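Local coordinates for 4-hydroxythreonine-4-phosphate dehydrogenase (Legionella pneumophila subsp. pneumophila, PDB 6XMY), which probably catalyses the NAD(P)-dependent oxidation of 4-(phosphooxy)-L-threonine, a step in pyridoxine 5'-phosphate biosynthesis, and binds NAD and a zinc ion, at residues K185-L190 and Q238-L243. Numbering follows the deposited sequence.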
loop_
_atom_site.group_PDB
_atom_site.type_symbol
_atom_site.label_atom_id
_atom_site.label_comp_id
_atom_site.label_asym_id
_atom_site.label_seq_id
_atom_site.Cartn_x
_atom_site.Cartn_y
_atom_site.Cartn_z
ATOM N N LYS A 185 4.945 15.397 -11.389
ATOM C CA LYS A 185 4.338 14.150 -11.833
ATOM C C LYS A 185 3.628 13.446 -10.689
ATOM O O LYS A 185 2.539 12.886 -10.871
ATOM C CB LYS A 185 5.407 13.255 -12.449
ATOM C CG LYS A 185 5.867 13.762 -13.803
ATOM C CD LYS A 185 7.065 12.989 -14.312
ATOM C CE LYS A 185 7.484 13.483 -15.687
ATOM N NZ LYS A 185 8.684 12.762 -16.188
ATOM N N VAL A 186 4.235 13.465 -9.499
ATOM C CA VAL A 186 3.602 12.870 -8.325
ATOM C C VAL A 186 2.291 13.575 -8.012
ATOM O O VAL A 186 1.255 12.933 -7.782
ATOM C CB VAL A 186 4.565 12.909 -7.126
ATOM C CG1 VAL A 186 3.806 12.696 -5.821
ATOM C CG2 VAL A 186 5.650 11.863 -7.306
ATOM N N ILE A 187 2.323 14.910 -7.966
ATOM C CA ILE A 187 1.121 15.642 -7.588
ATOM C C ILE A 187 0.060 15.606 -8.694
ATOM O O ILE A 187 -1.142 15.569 -8.400
ATOM C CB ILE A 187 1.465 17.053 -7.067
ATOM C CG1 ILE A 187 2.322 16.915 -5.801
ATOM C CG2 ILE A 187 0.191 17.838 -6.760
ATOM C CD1 ILE A 187 2.737 18.240 -5.165
ATOM N N GLN A 188 0.468 15.558 -9.969
ATOM C CA GLN A 188 -0.512 15.340 -11.036
ATOM C C GLN A 188 -1.248 14.019 -10.829
ATOM O O GLN A 188 -2.479 13.957 -10.926
ATOM C CB GLN A 188 0.176 15.341 -12.404
ATOM C CG GLN A 188 0.517 16.717 -12.966
ATOM C CD GLN A 188 1.390 16.634 -14.210
ATOM O OE1 GLN A 188 1.964 15.585 -14.519
ATOM N NE2 GLN A 188 1.496 17.741 -14.929
ATOM N N GLN A 189 -0.510 12.957 -10.507
ATOM C CA GLN A 189 -1.152 11.669 -10.276
ATOM C C GLN A 189 -2.050 11.716 -9.047
ATOM O O GLN A 189 -3.178 11.209 -9.076
ATOM C CB GLN A 189 -0.103 10.569 -10.135
ATOM C CG GLN A 189 -0.715 9.201 -9.893
ATOM C CD GLN A 189 -1.605 8.750 -11.031
ATOM O OE1 GLN A 189 -1.146 8.609 -12.161
ATOM N NE2 GLN A 189 -2.885 8.538 -10.741
ATOM N N LEU A 190 -1.561 12.313 -7.957
ATOM C CA LEU A 190 -2.370 12.445 -6.749
ATOM C C LEU A 190 -3.667 13.195 -7.041
ATOM O O LEU A 190 -4.755 12.759 -6.649
ATOM C CB LEU A 190 -1.563 13.175 -5.670
ATOM C CG LEU A 190 -2.343 13.499 -4.396
ATOM C CD1 LEU A 190 -2.861 12.236 -3.730
ATOM C CD2 LEU A 190 -1.479 14.312 -3.427
ATOM N N GLN A 238 -1.256 24.836 -13.776
ATOM C CA GLN A 238 -2.054 23.774 -14.371
ATOM C C GLN A 238 -3.417 23.641 -13.705
ATOM O O GLN A 238 -4.203 22.770 -14.095
ATOM C CB GLN A 238 -1.304 22.439 -14.300
ATOM C CG GLN A 238 0.002 22.449 -15.064
ATOM C CD GLN A 238 0.783 21.177 -14.889
ATOM O OE1 GLN A 238 0.331 20.253 -14.217
ATOM N NE2 GLN A 238 1.962 21.114 -15.496
ATOM N N GLY A 239 -3.714 24.489 -12.720
ATOM C CA GLY A 239 -4.992 24.449 -12.038
ATOM C C GLY A 239 -5.088 23.461 -10.903
ATOM O O GLY A 239 -6.197 23.123 -10.476
ATOM N N ILE A 240 -3.959 22.978 -10.395
ATOM C CA ILE A 240 -3.941 22.048 -9.274
ATOM C C ILE A 240 -3.692 22.853 -8.005
ATOM O O ILE A 240 -2.692 23.572 -7.899
ATOM C CB ILE A 240 -2.897 20.947 -9.496
ATOM C CG1 ILE A 240 -3.292 20.093 -10.712
ATOM C CG2 ILE A 240 -2.776 20.072 -8.258
ATOM C CD1 ILE A 240 -2.212 19.127 -11.171
ATOM N N ASP A 241 -4.626 22.761 -7.057
ATOM C CA ASP A 241 -4.701 23.678 -5.915
ATOM C C ASP A 241 -3.769 23.202 -4.802
ATOM O O ASP A 241 -4.184 22.583 -3.821
ATOM C CB ASP A 241 -6.150 23.777 -5.452
ATOM C CG ASP A 241 -6.403 24.941 -4.522
ATOM O OD1 ASP A 241 -5.470 25.715 -4.229
ATOM O OD2 ASP A 241 -7.564 25.080 -4.087
ATOM N N VAL A 242 -2.478 23.522 -4.955
ATOM C CA VAL A 242 -1.448 23.190 -3.973
ATOM C C VAL A 242 -1.155 24.394 -3.087
ATOM O O VAL A 242 -1.222 25.553 -3.509
ATOM C CB VAL A 242 -0.143 22.686 -4.629
ATOM C CG1 VAL A 242 -0.313 21.255 -5.166
ATOM C CG2 VAL A 242 0.318 23.651 -5.725
ATOM N N LEU A 243 -0.784 24.103 -1.845
ATOM C CA LEU A 243 -0.306 25.094 -0.893
ATOM C C LEU A 243 1.000 24.579 -0.313
ATOM O O LEU A 243 1.060 23.445 0.168
ATOM C CB LEU A 243 -1.321 25.277 0.242
ATOM C CG LEU A 243 -0.805 26.059 1.450
ATOM C CD1 LEU A 243 -0.567 27.517 1.094
ATOM C CD2 LEU A 243 -1.745 25.931 2.642
#
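Q188 on helix 180-197 and Q238, just past helix 223-237, meet through their terminal amides, an instance of how a polar pair can close the outer margin of an apolar helix-strand contact. NE2 of Q188 donates to OE1 of Q238 at 2.9 Å, and the N-H...O angle of 172° makes the bond nearly straight. The acceptor lies in the amide plane of Q188, whereas the donor stands 21° from the carbonyl plane of Q238. Although the two side chains run at about a right angle, their amide planes are nearly coplanar. Both chains are extended beyond CG, which carries each amide outward from its backbone to the meeting point. Next to this bond the stem of Q188 passes across I240, whose CD1 lies 4.1 Å from Q188 CG.

I187 meets the other segment through one methyl, CG2, which rests against I240 CG2 at 4.0 Å and against V242 CG1 at 3.8 Å. That methyl is anti to the backbone N (chi1 -62° places CG1 beside N instead) and faces the strand. I240 and V242 flank D241, the centre of an inverse gamma turn closed by a weak bond from V242 N to I240 O, and both point toward the helix. In the fold, strand 241-246 is the outermost strand on its side within this chain, next to strand 204-208, to which D241 and L243 are joined by backbone hydrogen bonds; helix 180-197 packs against this strand and its neighbours, I187 also touching V207 and V264. G239, with positive phi, ends helix 223-237 in a Schellman motif and turns the chain toward I240 and the strand beyond. Helix 223-237 adds L235 against both I187 and I240, and L232 against V242, helping to bury the three aliphatic side chains away from the zinc and NAD sites.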